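Local coordinates for protein putative sulfurtransferase dsrE (Allochromatium vinosum, PDB 2HY5) that is a putative sulfurtransferase that forms part of the DsrEFH complex and could be involved in oxidising sulfur stored inside the cell, at residues 1-7 and 122-128; 74-79 and 106-112. All coordinates share one frame; numbering follows the deposited sequence.

A parallel sheet built from both ends of a chain and from its middle is illustrated here. Across the sheet the strands run 108-110, 75-78, 33-39, 2-7, 124-128, so interaction 2 joins the first pair and interaction 1 the last, with strand 33-39 between them. Their centres lie about 15 Å apart and their nearest atoms about 7 Å. Along the chain interaction 2 is nested inside the loop that interaction 1 closes, and helix 113-121 leads from one to the other. Interaction 2 carries Cys78, probably the cysteine that forms the persulfide, where strand 75-78 gives way to helix 79-85; the sheet joins this site to interaction 1, whose Gln6 side chain is about 9 Å from that of Cys78.

Interaction 1: 1-7 and 122-128; sequences MKFALQI and ADRLVVF
Strands 2-7 and 124-128 pair as parallel neighbours at one margin of the DsrE-family alpha/beta sheet within this chain, bringing the first residues of the chain against nearly the last. Their directions differ by 16°, and the backbone bonds zigzag regularly: Ala4 N to Arg124 O, Val126 N to Ala4 O (2.9 Å), Gln6 N to Val126 O and Phe128 N to Gln6 O.

The tightly packed part is the middle and the carboxyl end. On the face bearing Phe3, Leu5 and Phe128, Leu5 lies side by side with Val126, its CD2 3.7 Å from Val126 CB, while Phe3 CD1 meets Arg124 CB and Val126 CG2. Helix 16-29 covers this face, supplying Phe23 to meet the Phe3 ring edge-to-face. On the other face Ala4 CB touches Ala122 CB at 3.7 Å, against helix 113-121, where Ala118 touches Ala4. Gln6 runs alongside Val127, CG anti to the backbone N (chi1 -171°) and the chain extended; its NE2 is held by Asn8, whereas OE1 is buried without a polar partner and lies 3.8 Å from Val127 CG2.

Toward the amino end the packing gives way to polar bonds near solvent, where Met1 and Lys2 are exposed. Lys2 O accepts from two donors, Asp123 N at 2.7 Å and Arg124 N at 3.2 Å, and Asp123 returns the grip through its carboxylate, OD2 taking Lys2 N at 2.8 Å on its anti side. DsrH closes over Arg124, whose NE and NH2 bind Thr92 O and Cys95 O of that chain. The bend at chi2 (-72°) turns the arginine back along its own strand, where NH1 reaches Asp123 O from above the carbonyl plane. Over one face of this guanidinium sits Met1, its CE 3.3 Å from Arg124 NH1.

Interaction 2: 74-79 and 106-112; sequences DMVVCV and KFRISGL
Asp74 and Arg108 form a side-on salt bridge beside the paired strands 75-78 and 108-110, the parallel pair at the other margin of the sheet within this chain. Arg108 NE reaches Asp74 OD1 at 2.7 Å and Arg108 NH2 reaches Asp74 OD2 at 2.9 Å, both on syn lone pairs, with the carboxylate and guanidinium planes only 7° apart. Val76 CG2 lies over one guanidinium face. With an alanine at Arg108 the Asp74 carboxylate is likely to keep Arg36 but lose its two-pronged mate, and Gln114 OE1 its NH2 donor.

Backbone bonds join Arg108 N to Met75 O, Val77 N to Arg108 O, Ser110 N to Val77 O and Val79 N to Ser110 O. A water bridges Met75 O and Lys106 O.

Among apolar contacts, Ile109 CD1 presses tightly on Val77 CB (3.5 Å). Met75 SD lies 5.2 Å from the centroid of the Phe107 ring, obliquely placed, a Met-aromatic contact. Leu112 CD1 meets SG of Cys78, the probable persulfide cysteine, at 3.9 Å.

Cys78 occupies the N-cap of helix 79-85; helix 60-71 packs Trp64 against Met75 and Phe107, and strand 33-39 hydrogen-bonds to the far side of strand 75-78.

Interaction 1: 1-7 and 122-128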
# COMPACT_ATOMS: atom_id res chain seq x y z
N MET A 1 -21.98 18.71 -13.53
CA MET A 1 -20.55 18.97 -13.81
C MET A 1 -19.89 17.77 -14.48
O MET A 1 -20.49 16.70 -14.58
CB MET A 1 -19.80 19.30 -12.51
CG MET A 1 -20.28 20.55 -11.81
SD MET A 1 -19.16 21.06 -10.49
CE MET A 1 -18.29 22.41 -11.29
N LYS A 2 -18.66 17.97 -14.95
CA LYS A 2 -17.89 16.92 -15.62
C LYS A 2 -16.77 16.45 -14.69
O LYS A 2 -16.04 17.27 -14.13
CB LYS A 2 -17.28 17.46 -16.92
CG LYS A 2 -18.27 18.05 -17.90
CD LYS A 2 -17.55 18.56 -19.14
CE LYS A 2 -18.51 19.16 -20.15
NZ LYS A 2 -17.79 19.67 -21.35
N PHE A 3 -16.63 15.14 -14.56
CA PHE A 3 -15.61 14.53 -13.70
C PHE A 3 -14.55 13.76 -14.45
O PHE A 3 -14.81 13.15 -15.49
CB PHE A 3 -16.25 13.53 -12.73
CG PHE A 3 -17.02 14.16 -11.62
CD1 PHE A 3 -16.36 14.64 -10.49
CD2 PHE A 3 -18.40 14.26 -11.68
CE1 PHE A 3 -17.07 15.23 -9.44
CE2 PHE A 3 -19.12 14.84 -10.64
CZ PHE A 3 -18.45 15.32 -9.52
N ALA A 4 -13.34 13.78 -13.90
CA ALA A 4 -12.22 13.01 -14.42
C ALA A 4 -11.88 12.15 -13.21
O ALA A 4 -11.59 12.68 -12.14
CB ALA A 4 -11.06 13.92 -14.77
N LEU A 5 -11.95 10.83 -13.36
CA LEU A 5 -11.64 9.94 -12.24
C LEU A 5 -10.34 9.19 -12.50
O LEU A 5 -10.12 8.67 -13.59
CB LEU A 5 -12.76 8.92 -12.03
CG LEU A 5 -14.17 9.48 -11.80
CD1 LEU A 5 -15.11 8.33 -11.49
CD2 LEU A 5 -14.17 10.49 -10.66
N GLN A 6 -9.48 9.15 -11.49
CA GLN A 6 -8.19 8.47 -11.58
C GLN A 6 -8.17 7.37 -10.53
O GLN A 6 -8.49 7.63 -9.36
CB GLN A 6 -7.06 9.48 -11.33
CG GLN A 6 -5.66 8.94 -11.62
CD GLN A 6 -4.58 9.91 -11.19
OE1 GLN A 6 -4.70 11.12 -11.38
NE2 GLN A 6 -3.49 9.38 -10.64
N ILE A 7 -7.81 6.16 -10.93
CA ILE A 7 -7.73 5.02 -10.02
C ILE A 7 -6.30 4.50 -10.07
O ILE A 7 -5.81 4.11 -11.13
CB ILE A 7 -8.74 3.93 -10.44
CG1 ILE A 7 -10.16 4.51 -10.37
CG2 ILE A 7 -8.63 2.72 -9.52
CD1 ILE A 7 -11.22 3.61 -10.94
N ALA A 122 -12.40 18.34 -17.58
CA ALA A 122 -13.34 18.15 -16.47
C ALA A 122 -13.34 19.28 -15.46
O ALA A 122 -12.38 20.05 -15.35
CB ALA A 122 -13.04 16.83 -15.77
N ASP A 123 -14.44 19.38 -14.72
CA ASP A 123 -14.57 20.41 -13.70
C ASP A 123 -13.89 19.96 -12.42
O ASP A 123 -13.38 20.78 -11.65
CB ASP A 123 -16.05 20.68 -13.42
CG ASP A 123 -16.77 21.26 -14.62
OD1 ASP A 123 -16.32 22.32 -15.12
OD2 ASP A 123 -17.77 20.67 -15.07
N ARG A 124 -13.87 18.65 -12.19
CA ARG A 124 -13.25 18.09 -10.99
C ARG A 124 -12.44 16.83 -11.31
O ARG A 124 -12.84 16.02 -12.14
CB ARG A 124 -14.33 17.72 -9.97
CG ARG A 124 -15.22 18.87 -9.55
CD ARG A 124 -14.49 19.85 -8.66
NE ARG A 124 -15.39 20.90 -8.18
CZ ARG A 124 -15.73 21.98 -8.88
NH1 ARG A 124 -15.23 22.18 -10.09
NH2 ARG A 124 -16.56 22.87 -8.35
N LEU A 125 -11.30 16.70 -10.64
CA LEU A 125 -10.44 15.53 -10.78
C LEU A 125 -10.47 14.83 -9.43
O LEU A 125 -9.99 15.37 -8.43
CB LEU A 125 -9.00 15.93 -11.11
CG LEU A 125 -7.96 14.81 -11.02
CD1 LEU A 125 -8.22 13.74 -12.07
CD2 LEU A 125 -6.58 15.42 -11.19
N VAL A 126 -11.04 13.63 -9.41
CA VAL A 126 -11.16 12.87 -8.17
C VAL A 126 -10.26 11.64 -8.28
O VAL A 126 -10.47 10.78 -9.13
CB VAL A 126 -12.62 12.45 -7.92
CG1 VAL A 126 -12.76 11.86 -6.53
CG2 VAL A 126 -13.53 13.65 -8.08
N VAL A 127 -9.26 11.59 -7.40
CA VAL A 127 -8.28 10.51 -7.39
C VAL A 127 -8.53 9.50 -6.28
O VAL A 127 -8.77 9.87 -5.13
CB VAL A 127 -6.85 11.08 -7.22
CG1 VAL A 127 -5.82 9.95 -7.35
CG2 VAL A 127 -6.59 12.15 -8.27
N PHE A 128 -8.47 8.23 -6.64
CA PHE A 128 -8.68 7.15 -5.68
C PHE A 128 -7.43 6.30 -5.64
O PHE A 128 -7.01 5.75 -6.66
CB PHE A 128 -9.88 6.29 -6.11
CG PHE A 128 -11.19 7.02 -6.05
CD1 PHE A 128 -11.60 7.84 -7.11
CD2 PHE A 128 -12.01 6.92 -4.93
CE1 PHE A 128 -12.80 8.55 -7.04
CE2 PHE A 128 -13.22 7.63 -4.86
CZ PHE A 128 -13.61 8.45 -5.92

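Interaction 2: 74-79 and 106-112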
# COMPACT_ATOMS: atom_id res chain seq x y z
N ASP A 74 -15.66 6.35 -21.07
CA ASP A 74 -14.37 6.19 -21.72
C ASP A 74 -13.40 5.73 -20.63
O ASP A 74 -12.94 6.53 -19.82
CB ASP A 74 -13.92 7.53 -22.33
CG ASP A 74 -12.60 7.43 -23.08
OD1 ASP A 74 -12.33 6.36 -23.67
OD2 ASP A 74 -11.84 8.42 -23.09
N MET A 75 -13.12 4.43 -20.62
CA MET A 75 -12.23 3.84 -19.63
C MET A 75 -10.87 3.69 -20.28
O MET A 75 -10.71 2.93 -21.24
CB MET A 75 -12.77 2.48 -19.22
CG MET A 75 -14.25 2.52 -18.94
SD MET A 75 -14.61 2.31 -17.20
CE MET A 75 -14.81 0.72 -17.17
N VAL A 76 -9.88 4.40 -19.75
CA VAL A 76 -8.55 4.38 -20.31
C VAL A 76 -7.50 3.81 -19.37
O VAL A 76 -7.48 4.12 -18.17
CB VAL A 76 -8.13 5.81 -20.73
CG1 VAL A 76 -6.82 5.79 -21.50
CG2 VAL A 76 -9.24 6.44 -21.57
N VAL A 77 -6.63 2.97 -19.92
CA VAL A 77 -5.55 2.34 -19.18
C VAL A 77 -4.21 2.86 -19.71
O VAL A 77 -3.95 2.80 -20.92
CB VAL A 77 -5.61 0.81 -19.35
CG1 VAL A 77 -4.43 0.15 -18.65
CG2 VAL A 77 -6.93 0.28 -18.80
N CYS A 78 -3.37 3.37 -18.82
CA CYS A 78 -2.07 3.91 -19.20
C CYS A 78 -1.19 2.85 -19.85
O CYS A 78 -0.94 1.79 -19.27
CB CYS A 78 -1.35 4.47 -17.98
SG CYS A 78 0.29 5.09 -18.35
N VAL A 79 -0.69 3.14 -21.05
CA VAL A 79 0.16 2.19 -21.76
C VAL A 79 1.48 1.89 -21.05
O VAL A 79 1.90 0.73 -20.99
CB VAL A 79 0.45 2.67 -23.20
CG1 VAL A 79 1.26 3.96 -23.17
CG2 VAL A 79 1.19 1.59 -23.97
N LYS A 106 -13.89 -3.65 -23.17
CA LYS A 106 -14.51 -2.36 -22.87
C LYS A 106 -13.49 -1.28 -22.50
O LYS A 106 -13.81 -0.09 -22.49
CB LYS A 106 -15.53 -2.51 -21.73
CG LYS A 106 -16.96 -2.68 -22.20
CD LYS A 106 -17.42 -1.45 -22.98
CE LYS A 106 -18.86 -1.60 -23.45
NZ LYS A 106 -19.03 -2.81 -24.29
N PHE A 107 -12.26 -1.70 -22.21
CA PHE A 107 -11.21 -0.76 -21.84
C PHE A 107 -10.29 -0.50 -23.03
O PHE A 107 -10.15 -1.34 -23.91
CB PHE A 107 -10.36 -1.32 -20.70
CG PHE A 107 -11.12 -1.61 -19.43
CD1 PHE A 107 -12.01 -2.68 -19.37
CD2 PHE A 107 -10.91 -0.85 -18.29
CE1 PHE A 107 -12.68 -2.98 -18.19
CE2 PHE A 107 -11.56 -1.15 -17.10
CZ PHE A 107 -12.45 -2.21 -17.05
N ARG A 108 -9.65 0.67 -23.04
CA ARG A 108 -8.70 0.98 -24.10
C ARG A 108 -7.37 1.41 -23.50
O ARG A 108 -7.34 2.06 -22.46
CB ARG A 108 -9.25 2.07 -25.04
CG ARG A 108 -9.32 3.49 -24.46
CD ARG A 108 -9.95 4.44 -25.49
NE ARG A 108 -10.09 5.82 -25.02
CZ ARG A 108 -9.15 6.76 -25.12
NH1 ARG A 108 -7.99 6.48 -25.68
NH2 ARG A 108 -9.38 7.97 -24.64
N ILE A 109 -6.28 1.00 -24.14
CA ILE A 109 -4.94 1.36 -23.69
C ILE A 109 -4.51 2.62 -24.44
O ILE A 109 -4.56 2.66 -25.66
CB ILE A 109 -3.92 0.23 -23.99
CG1 ILE A 109 -3.82 -0.72 -22.80
CG2 ILE A 109 -2.53 0.82 -24.24
CD1 ILE A 109 -5.12 -1.12 -22.20
N SER A 110 -4.11 3.64 -23.70
CA SER A 110 -3.69 4.88 -24.34
C SER A 110 -2.62 5.61 -23.53
O SER A 110 -2.19 5.14 -22.48
CB SER A 110 -4.89 5.79 -24.55
OG SER A 110 -4.56 6.83 -25.45
N GLY A 111 -2.20 6.76 -24.04
CA GLY A 111 -1.17 7.54 -23.38
C GLY A 111 -1.59 8.28 -22.12
O GLY A 111 -2.77 8.57 -21.90
N LEU A 112 -0.59 8.60 -21.30
CA LEU A 112 -0.81 9.30 -20.05
C LEU A 112 -1.40 10.68 -20.33
O LEU A 112 -2.04 11.28 -19.47
CB LEU A 112 0.53 9.42 -19.31
CG LEU A 112 0.53 9.71 -17.81
CD1 LEU A 112 -0.41 8.75 -17.09
CD2 LEU A 112 1.96 9.56 -17.27
O HOH W 1 -13.04 2.62 -22.84